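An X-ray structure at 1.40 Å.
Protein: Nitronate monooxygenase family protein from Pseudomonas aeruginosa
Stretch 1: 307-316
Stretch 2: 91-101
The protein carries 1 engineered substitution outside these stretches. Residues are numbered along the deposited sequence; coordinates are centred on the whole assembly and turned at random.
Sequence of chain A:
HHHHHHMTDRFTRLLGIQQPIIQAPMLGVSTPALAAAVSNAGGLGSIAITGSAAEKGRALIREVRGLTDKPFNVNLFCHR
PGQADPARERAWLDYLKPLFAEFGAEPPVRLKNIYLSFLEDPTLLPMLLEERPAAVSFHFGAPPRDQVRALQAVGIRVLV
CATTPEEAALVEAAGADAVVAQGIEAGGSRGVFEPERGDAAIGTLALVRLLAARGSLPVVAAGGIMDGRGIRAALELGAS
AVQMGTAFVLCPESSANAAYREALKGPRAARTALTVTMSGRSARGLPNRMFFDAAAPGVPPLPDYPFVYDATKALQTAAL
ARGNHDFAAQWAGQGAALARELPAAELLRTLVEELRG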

ATOM      1  N   PHE A 307      -8.341   2.813 -25.366  1.00 10.77           N
ATOM      2  CA  PHE A 307      -8.679   1.872 -26.428  1.00 11.17           C
ATOM      3  C   PHE A 307      -8.770   0.442 -25.914  1.00 10.80           C
ATOM      4  O   PHE A 307      -9.631  -0.324 -26.353  1.00 10.51           O
ATOM      5  CB  PHE A 307      -7.670   1.969 -27.588  1.00 11.42           C
ATOM      6  CG  PHE A 307      -7.582   3.340 -28.197  1.00 12.56           C
ATOM      7  CD1 PHE A 307      -8.470   3.728 -29.197  1.00 13.93           C
ATOM      8  CD2 PHE A 307      -6.614   4.243 -27.770  1.00 12.48           C
ATOM      9  CE1 PHE A 307      -8.393   4.999 -29.754  1.00 15.29           C
ATOM     10  CE2 PHE A 307      -6.531   5.512 -28.324  1.00 14.55           C
ATOM     11  CZ  PHE A 307      -7.426   5.889 -29.314  1.00 16.01           C
ATOM     12  N   VAL A 308      -7.873   0.067 -25.003  1.00  9.97           N
ATOM     13  CA  VAL A 308      -7.932  -1.257 -24.389  1.00 11.64           C
ATOM     14  C   VAL A 308      -9.288  -1.509 -23.738  1.00 11.07           C
ATOM     15  O   VAL A 308      -9.872  -2.582 -23.904  1.00  9.90           O
ATOM     16  CB  VAL A 308      -6.805  -1.456 -23.356  1.00 10.80           C
ATOM     17  CG1 VAL A 308      -6.920  -2.823 -22.677  1.00 12.50           C
ATOM     18  CG2 VAL A 308      -5.452  -1.307 -24.025  1.00 14.19           C
ATOM     19  N   TYR A 309      -9.801  -0.517 -23.008  1.00 10.38           N
ATOM     20  CA  TYR A 309     -11.104  -0.690 -22.367  1.00 10.20           C
ATOM     21  C   TYR A 309     -12.241  -0.875 -23.375  1.00 11.58           C
ATOM     22  O   TYR A 309     -13.195  -1.591 -23.101  1.00 10.36           O
ATOM     23  CB  TYR A 309     -11.409   0.446 -21.378  1.00 10.66           C
ATOM     24  CG  TYR A 309     -12.396   0.030 -20.297  1.00 14.98           C
ATOM     25  CD1 TYR A 309     -12.341  -1.241 -19.744  1.00 15.24           C
ATOM     26  CD2 TYR A 309     -13.369   0.903 -19.831  1.00 21.39           C
ATOM     27  CE1 TYR A 309     -13.223  -1.641 -18.753  1.00 17.83           C
ATOM     28  CE2 TYR A 309     -14.265   0.508 -18.834  1.00 23.10           C
ATOM     29  CZ  TYR A 309     -14.177  -0.765 -18.302  1.00 22.21           C
ATOM     30  OH  TYR A 309     -15.048  -1.181 -17.315  1.00 25.43           O
ATOM     31  N   ASP A 310     -12.133  -0.250 -24.543  1.00  9.72           N
ATOM     32  CA  ASP A 310     -13.130  -0.449 -25.591  1.00 10.34           C
ATOM     33  C   ASP A 310     -13.160  -1.921 -26.014  1.00 12.78           C
ATOM     34  O   ASP A 310     -14.234  -2.498 -26.195  1.00 12.10           O
ATOM     35  CB  ASP A 310     -12.819   0.465 -26.779  1.00 10.64           C
ATOM     36  CG  ASP A 310     -13.960   0.538 -27.779  1.00 15.01           C
ATOM     37  OD1 ASP A 310     -15.138   0.499 -27.361  1.00 14.77           O
ATOM     38  OD2 ASP A 310     -13.683   0.635 -28.998  1.00 14.30           O
ATOM     39  N   ALA A 311     -11.987  -2.535 -26.141  1.00 11.71           N
ATOM     40  CA  ALA A 311     -11.914  -3.949 -26.492  1.00 10.67           C
ATOM     41  C   ALA A 311     -12.519  -4.808 -25.377  1.00 10.41           C
ATOM     42  O   ALA A 311     -13.314  -5.719 -25.627  1.00 12.49           O
ATOM     43  CB  ALA A 311     -10.460  -4.367 -26.783  1.00 11.75           C
ATOM     44  N   THR A 312     -12.152  -4.500 -24.143  1.00 10.22           N
ATOM     45  CA  THR A 312     -12.647  -5.245 -22.995  1.00 10.26           C
ATOM     46  C   THR A 312     -14.163  -5.127 -22.870  1.00 10.17           C
ATOM     47  O   THR A 312     -14.840  -6.124 -22.588  1.00 10.59           O
ATOM     48  CB  THR A 312     -11.956  -4.764 -21.713  1.00 11.16           C
ATOM     49  OG1 THR A 312     -10.557  -5.071 -21.796  1.00 11.53           O
ATOM     50  CG2 THR A 312     -12.543  -5.427 -20.467  1.00 11.31           C
ATOM     51  N   LYS A 313     -14.698  -3.924 -23.083  1.00 10.21           N
ATOM     52  CA  LYS A 313     -16.152  -3.734 -23.026  1.00 11.25           C
ATOM     53  C   LYS A 313     -16.881  -4.604 -24.049  1.00 11.48           C
ATOM     54  O   LYS A 313     -17.925  -5.194 -23.750  1.00 10.39           O
ATOM     55  CB  LYS A 313     -16.523  -2.261 -23.187  1.00 11.14           C
ATOM     56  CG  LYS A 313     -16.308  -1.454 -21.931  1.00 16.31           C
ATOM     57  CD  LYS A 313     -16.767  -0.013 -22.134  1.00 19.69           C
ATOM     58  CE  LYS A 313     -17.435   0.544 -20.895  1.00 32.28           C
ATOM     59  NZ  LYS A 313     -18.373   1.653 -21.255  1.00 34.59           N
ATOM     60  N   ALA A 314     -16.315  -4.716 -25.244  1.00 11.42           N
ATOM     61  CA  ALA A 314     -16.876  -5.610 -26.247  1.00 11.18           C
ATOM     62  C   ALA A 314     -16.891  -7.064 -25.768  1.00 12.21           C
ATOM     63  O   ALA A 314     -17.875  -7.772 -25.965  1.00 12.34           O
ATOM     64  CB  ALA A 314     -16.109  -5.489 -27.554  1.00 12.58           C
ATOM     65  N   LEU A 315     -15.810  -7.506 -25.127  1.00 10.41           N
ATOM     66  CA  LEU A 315     -15.748  -8.872 -24.620  1.00 10.97           C
ATOM     67  C   LEU A 315     -16.731  -9.069 -23.468  1.00 11.86           C
ATOM     68  O   LEU A 315     -17.401 -10.091 -23.387  1.00 11.84           O
ATOM     69  CB  LEU A 315     -14.310  -9.222 -24.210  1.00 11.32           C
ATOM     70  CG  LEU A 315     -14.094 -10.634 -23.670  1.00 10.43           C
ATOM     71  CD1 LEU A 315     -14.596 -11.702 -24.650  1.00 12.35           C
ATOM     72  CD2 LEU A 315     -12.624 -10.856 -23.334  1.00 13.20           C
ATOM     73  N   GLN A 316     -16.824  -8.071 -22.593  1.00 10.73           N
ATOM     74  CA  GLN A 316     -17.783  -8.095 -21.501  1.00 11.34           C
ATOM     75  C   GLN A 316     -19.202  -8.251 -22.028  1.00 14.21           C
ATOM     76  O   GLN A 316     -20.011  -8.984 -21.453  1.00 12.51           O
ATOM     77  CB  GLN A 316     -17.663  -6.816 -20.663  1.00 11.32           C
ATOM     78  CG  GLN A 316     -16.397  -6.787 -19.804  1.00 12.95           C
ATOM     79  CD  GLN A 316     -16.182  -5.443 -19.134  1.00 14.31           C
ATOM     80  OE1 GLN A 316     -16.743  -4.429 -19.556  1.00 14.99           O
ATOM     81  NE2 GLN A 316     -15.375  -5.428 -18.077  1.00 12.10           N
TER
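Stretch 2 (91-101) AWLDYLKPLFA

Stretch 2 is helical and lies alongside the helix of stretch 1. The two run in nearly the same direction, with 17° between their axes and a closest approach of 10.3 Å. Both chains advance in the same sense, though not residue for residue: the nearest CA pairs are Val308 with Trp92, Ala311 with Leu93, and Leu315 with Phe100, the last with its two CA atoms 6.0 Å apart. Stretch 2 is kinked near Pro98. Proline has no amide hydrogen, and Leu99 N makes only a weak bond to Leu96 O. The regular pattern resumes with Phe100 N to Leu96 O at 3.3 Å.

The contact is apolar, with no direct hydrogen bond across it. Ala311 points toward stretch 2, and its small side chain meets three larger ones. Its CB is 4.2 Å from Trp92 CD1, 4.1 Å from Leu93 CD2 and 4.0 Å from Leu96 CD2. Trp92 has chi1 t and presents its ring edge to this methyl. Its indole nitrogen is satisfied through a water, with Trp92 NE1 donating at 2.9 Å; the same water donates to Thr312 OG1 at 2.8 Å. Thr312 itself points away, but its m rotamer leaves OG1 within reach of that water. Leu93 leaves its backbone sideways; its m, t conformation brings the end of the side chain nearer.

Phe100 also starts sideways. With chi1 m and chi2 -89°, its ring reaches stretch 1. Leu315, in the t, p rotamer, covers one face: its CD1 is 3.9 Å from the ring centroid, 8° off the normal, a CH-pi contact. Leu315 CB is 3.6 Å from Phe100 CZ. The ring edge faces Ala311 O, 3.8 Å from Phe100 CZ. Ala314 CB packs 3.9 Å from Phe100 CE1. Leu315 also reaches Leu99, with Leu315 CD2 3.8 Å from Leu99 CB.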

ATOM      1  N   ALA A  91      -3.489  -6.271 -33.352  1.00 15.03           N
ATOM      2  CA  ALA A  91      -2.794  -7.388 -32.721  1.00 14.95           C
ATOM      3  C   ALA A  91      -3.435  -7.772 -31.380  1.00 12.93           C
ATOM      4  O   ALA A  91      -3.498  -8.955 -31.025  1.00 15.37           O
ATOM      5  CB  ALA A  91      -1.307  -7.067 -32.543  1.00 16.34           C
ATOM      6  N   TRP A  92      -3.902  -6.765 -30.641  1.00 14.15           N
ATOM      7  CA  TRP A  92      -4.547  -7.009 -29.359  1.00 12.36           C
ATOM      8  C   TRP A  92      -5.865  -7.757 -29.562  1.00 13.16           C
ATOM      9  O   TRP A  92      -6.133  -8.749 -28.878  1.00 14.66           O
ATOM     10  CB  TRP A  92      -4.772  -5.693 -28.612  1.00 12.01           C
ATOM     11  CG  TRP A  92      -5.239  -5.910 -27.206  1.00 11.65           C
ATOM     12  CD1 TRP A  92      -6.498  -5.714 -26.706  1.00 11.51           C
ATOM     13  CD2 TRP A  92      -4.443  -6.380 -26.118  1.00 12.18           C
ATOM     14  NE1 TRP A  92      -6.532  -6.038 -25.370  1.00 13.11           N
ATOM     15  CE2 TRP A  92      -5.279  -6.453 -24.985  1.00 13.55           C
ATOM     16  CE3 TRP A  92      -3.099  -6.757 -25.995  1.00 14.58           C
ATOM     17  CZ2 TRP A  92      -4.816  -6.881 -23.740  1.00 13.48           C
ATOM     18  CZ3 TRP A  92      -2.638  -7.181 -24.758  1.00 16.93           C
ATOM     19  CH2 TRP A  92      -3.496  -7.245 -23.646  1.00 16.81           C
ATOM     20  N   LEU A  93      -6.680  -7.272 -30.496  1.00 13.46           N
ATOM     21  CA  LEU A  93      -7.930  -7.939 -30.846  1.00 13.90           C
ATOM     22  C   LEU A  93      -7.702  -9.381 -31.309  1.00 15.39           C
ATOM     23  O   LEU A  93      -8.419 -10.286 -30.893  1.00 14.79           O
ATOM     24  CB  LEU A  93      -8.669  -7.138 -31.918  1.00 15.72           C
ATOM     25  CG  LEU A  93      -9.204  -5.791 -31.428  1.00 16.14           C
ATOM     26  CD1 LEU A  93      -9.609  -4.902 -32.597  1.00 16.72           C
ATOM     27  CD2 LEU A  93     -10.384  -6.015 -30.496  1.00 20.42           C
ATOM     28  N   ASP A  94      -6.692  -9.598 -32.151  1.00 16.51           N
ATOM     29  CA  ASP A  94      -6.386 -10.953 -32.610  1.00 18.74           C
ATOM     30  C   ASP A  94      -6.059 -11.874 -31.434  1.00 17.29           C
ATOM     31  O   ASP A  94      -6.465 -13.043 -31.402  1.00 19.31           O
ATOM     32  CB  ASP A  94      -5.214 -10.942 -33.600  1.00 18.04           C
ATOM     33  CG  ASP A  94      -5.586 -10.355 -34.950  1.00 20.78           C
ATOM     34  OD1 ASP A  94      -6.787 -10.123 -35.211  1.00 21.13           O
ATOM     35  OD2 ASP A  94      -4.663 -10.138 -35.763  1.00 23.59           O
ATOM     36  N   TYR A  95      -5.314 -11.338 -30.472  1.00 17.15           N
ATOM     37  CA  TYR A  95      -4.973 -12.063 -29.254  1.00 17.67           C
ATOM     38  C   TYR A  95      -6.211 -12.441 -28.441  1.00 17.29           C
ATOM     39  O   TYR A  95      -6.269 -13.530 -27.863  1.00 19.81           O
ATOM     40  CB  TYR A  95      -4.004 -11.242 -28.394  1.00 18.08           C
ATOM     41  CG  TYR A  95      -3.585 -11.949 -27.124  1.00 21.98           C
ATOM     42  CD1 TYR A  95      -2.686 -13.009 -27.162  1.00 21.32           C
ATOM     43  CD2 TYR A  95      -4.087 -11.560 -25.890  1.00 22.11           C
ATOM     44  CE1 TYR A  95      -2.305 -13.667 -26.003  1.00 24.06           C
ATOM     45  CE2 TYR A  95      -3.708 -12.212 -24.724  1.00 26.95           C
ATOM     46  CZ  TYR A  95      -2.818 -13.264 -24.792  1.00 27.48           C
ATOM     47  OH  TYR A  95      -2.438 -13.914 -23.642  1.00 36.14           O
ATOM     48  N   LEU A  96      -7.200 -11.547 -28.404  1.00 15.93           N
ATOM     49  CA  LEU A  96      -8.428 -11.770 -27.637  1.00 16.57           C
ATOM     50  C   LEU A  96      -9.426 -12.680 -28.355  1.00 16.01           C
ATOM     51  O   LEU A  96     -10.423 -13.096 -27.764  1.00 17.79           O
ATOM     52  CB  LEU A  96      -9.112 -10.432 -27.310  1.00 13.57           C
ATOM     53  CG  LEU A  96      -8.633  -9.568 -26.129  1.00 19.09           C
ATOM     54  CD1 LEU A  96      -7.137  -9.433 -26.038  1.00 26.75           C
ATOM     55  CD2 LEU A  96      -9.308  -8.190 -26.153  1.00 14.67           C
ATOM     56  N   LYS A  97      -9.159 -12.985 -29.619  1.00 16.01           N
ATOM     57  CA  LYS A  97     -10.105 -13.728 -30.460  1.00 17.82           C
ATOM     58  C   LYS A  97     -10.680 -15.017 -29.837  1.00 17.38           C
ATOM     59  O   LYS A  97     -11.891 -15.250 -29.912  1.00 18.06           O
ATOM     60  CB  LYS A  97      -9.463 -14.007 -31.823  1.00 18.82           C
ATOM     61  CG  LYS A  97     -10.428 -14.101 -32.976  1.00 26.38           C
ATOM     62  CD  LYS A  97      -9.673 -13.922 -34.285  1.00 29.79           C
ATOM     63  CE  LYS A  97     -10.620 -13.681 -35.444  1.00 38.17           C
ATOM     64  NZ  LYS A  97     -10.346 -12.369 -36.107  1.00 39.64           N
ATOM     65  N   PRO A  98      -9.830 -15.854 -29.209  1.00 17.20           N
ATOM     66  CA  PRO A  98     -10.402 -17.072 -28.620  1.00 17.41           C
ATOM     67  C   PRO A  98     -11.385 -16.806 -27.476  1.00 17.33           C
ATOM     68  O   PRO A  98     -12.321 -17.586 -27.292  1.00 17.00           O
ATOM     69  CB  PRO A  98      -9.172 -17.815 -28.086  1.00 21.27           C
ATOM     70  CG  PRO A  98      -8.042 -17.313 -28.910  1.00 23.20           C
ATOM     71  CD  PRO A  98      -8.356 -15.867 -29.148  1.00 17.75           C
ATOM     72  N   LEU A  99     -11.177 -15.730 -26.719  1.00 15.46           N
ATOM     73  CA  LEU A  99     -12.106 -15.366 -25.650  1.00 13.91           C
ATOM     74  C   LEU A  99     -13.480 -14.979 -26.205  1.00 14.31           C
ATOM     75  O   LEU A  99     -14.525 -15.392 -25.676  1.00 15.39           O
ATOM     76  CB  LEU A  99     -11.523 -14.233 -24.801  1.00 13.50           C
ATOM     77  CG  LEU A  99     -10.186 -14.569 -24.142  1.00 15.24           C
ATOM     78  CD1 LEU A  99      -9.590 -13.339 -23.461  1.00 17.57           C
ATOM     79  CD2 LEU A  99     -10.352 -15.724 -23.157  1.00 17.90           C
ATOM     80  N   PHE A 100     -13.487 -14.190 -27.273  1.00 13.55           N
ATOM     81  CA  PHE A 100     -14.744 -13.830 -27.917  1.00 13.52           C
ATOM     82  C   PHE A 100     -15.425 -15.080 -28.461  1.00 15.57           C
ATOM     83  O   PHE A 100     -16.650 -15.226 -28.358  1.00 15.98           O
ATOM     84  CB  PHE A 100     -14.504 -12.830 -29.052  1.00 15.02           C
ATOM     85  CG  PHE A 100     -14.286 -11.410 -28.589  1.00 13.27           C
ATOM     86  CD1 PHE A 100     -15.364 -10.556 -28.415  1.00 14.01           C
ATOM     87  CD2 PHE A 100     -13.005 -10.928 -28.343  1.00 13.10           C
ATOM     88  CE1 PHE A 100     -15.171  -9.250 -28.006  1.00 12.34           C
ATOM     89  CE2 PHE A 100     -12.806  -9.617 -27.920  1.00 12.81           C
ATOM     90  CZ  PHE A 100     -13.889  -8.781 -27.754  1.00 13.12           C
ATOM     91  N   ALA A 101     -14.622 -15.989 -29.015  1.00 17.05           N
ATOM     92  CA  ALA A 101     -15.145 -17.199 -29.653  1.00 17.33           C
ATOM     93  C   ALA A 101     -15.830 -18.139 -28.661  1.00 19.06           C
ATOM     94  O   ALA A 101     -16.754 -18.870 -29.034  1.00 19.24           O
ATOM     95  CB  ALA A 101     -14.033 -17.926 -30.417  1.00 19.64           C
TER
HETATM   96  O   HOH W   1      -8.231  -6.096 -23.053  1.00 12.56           O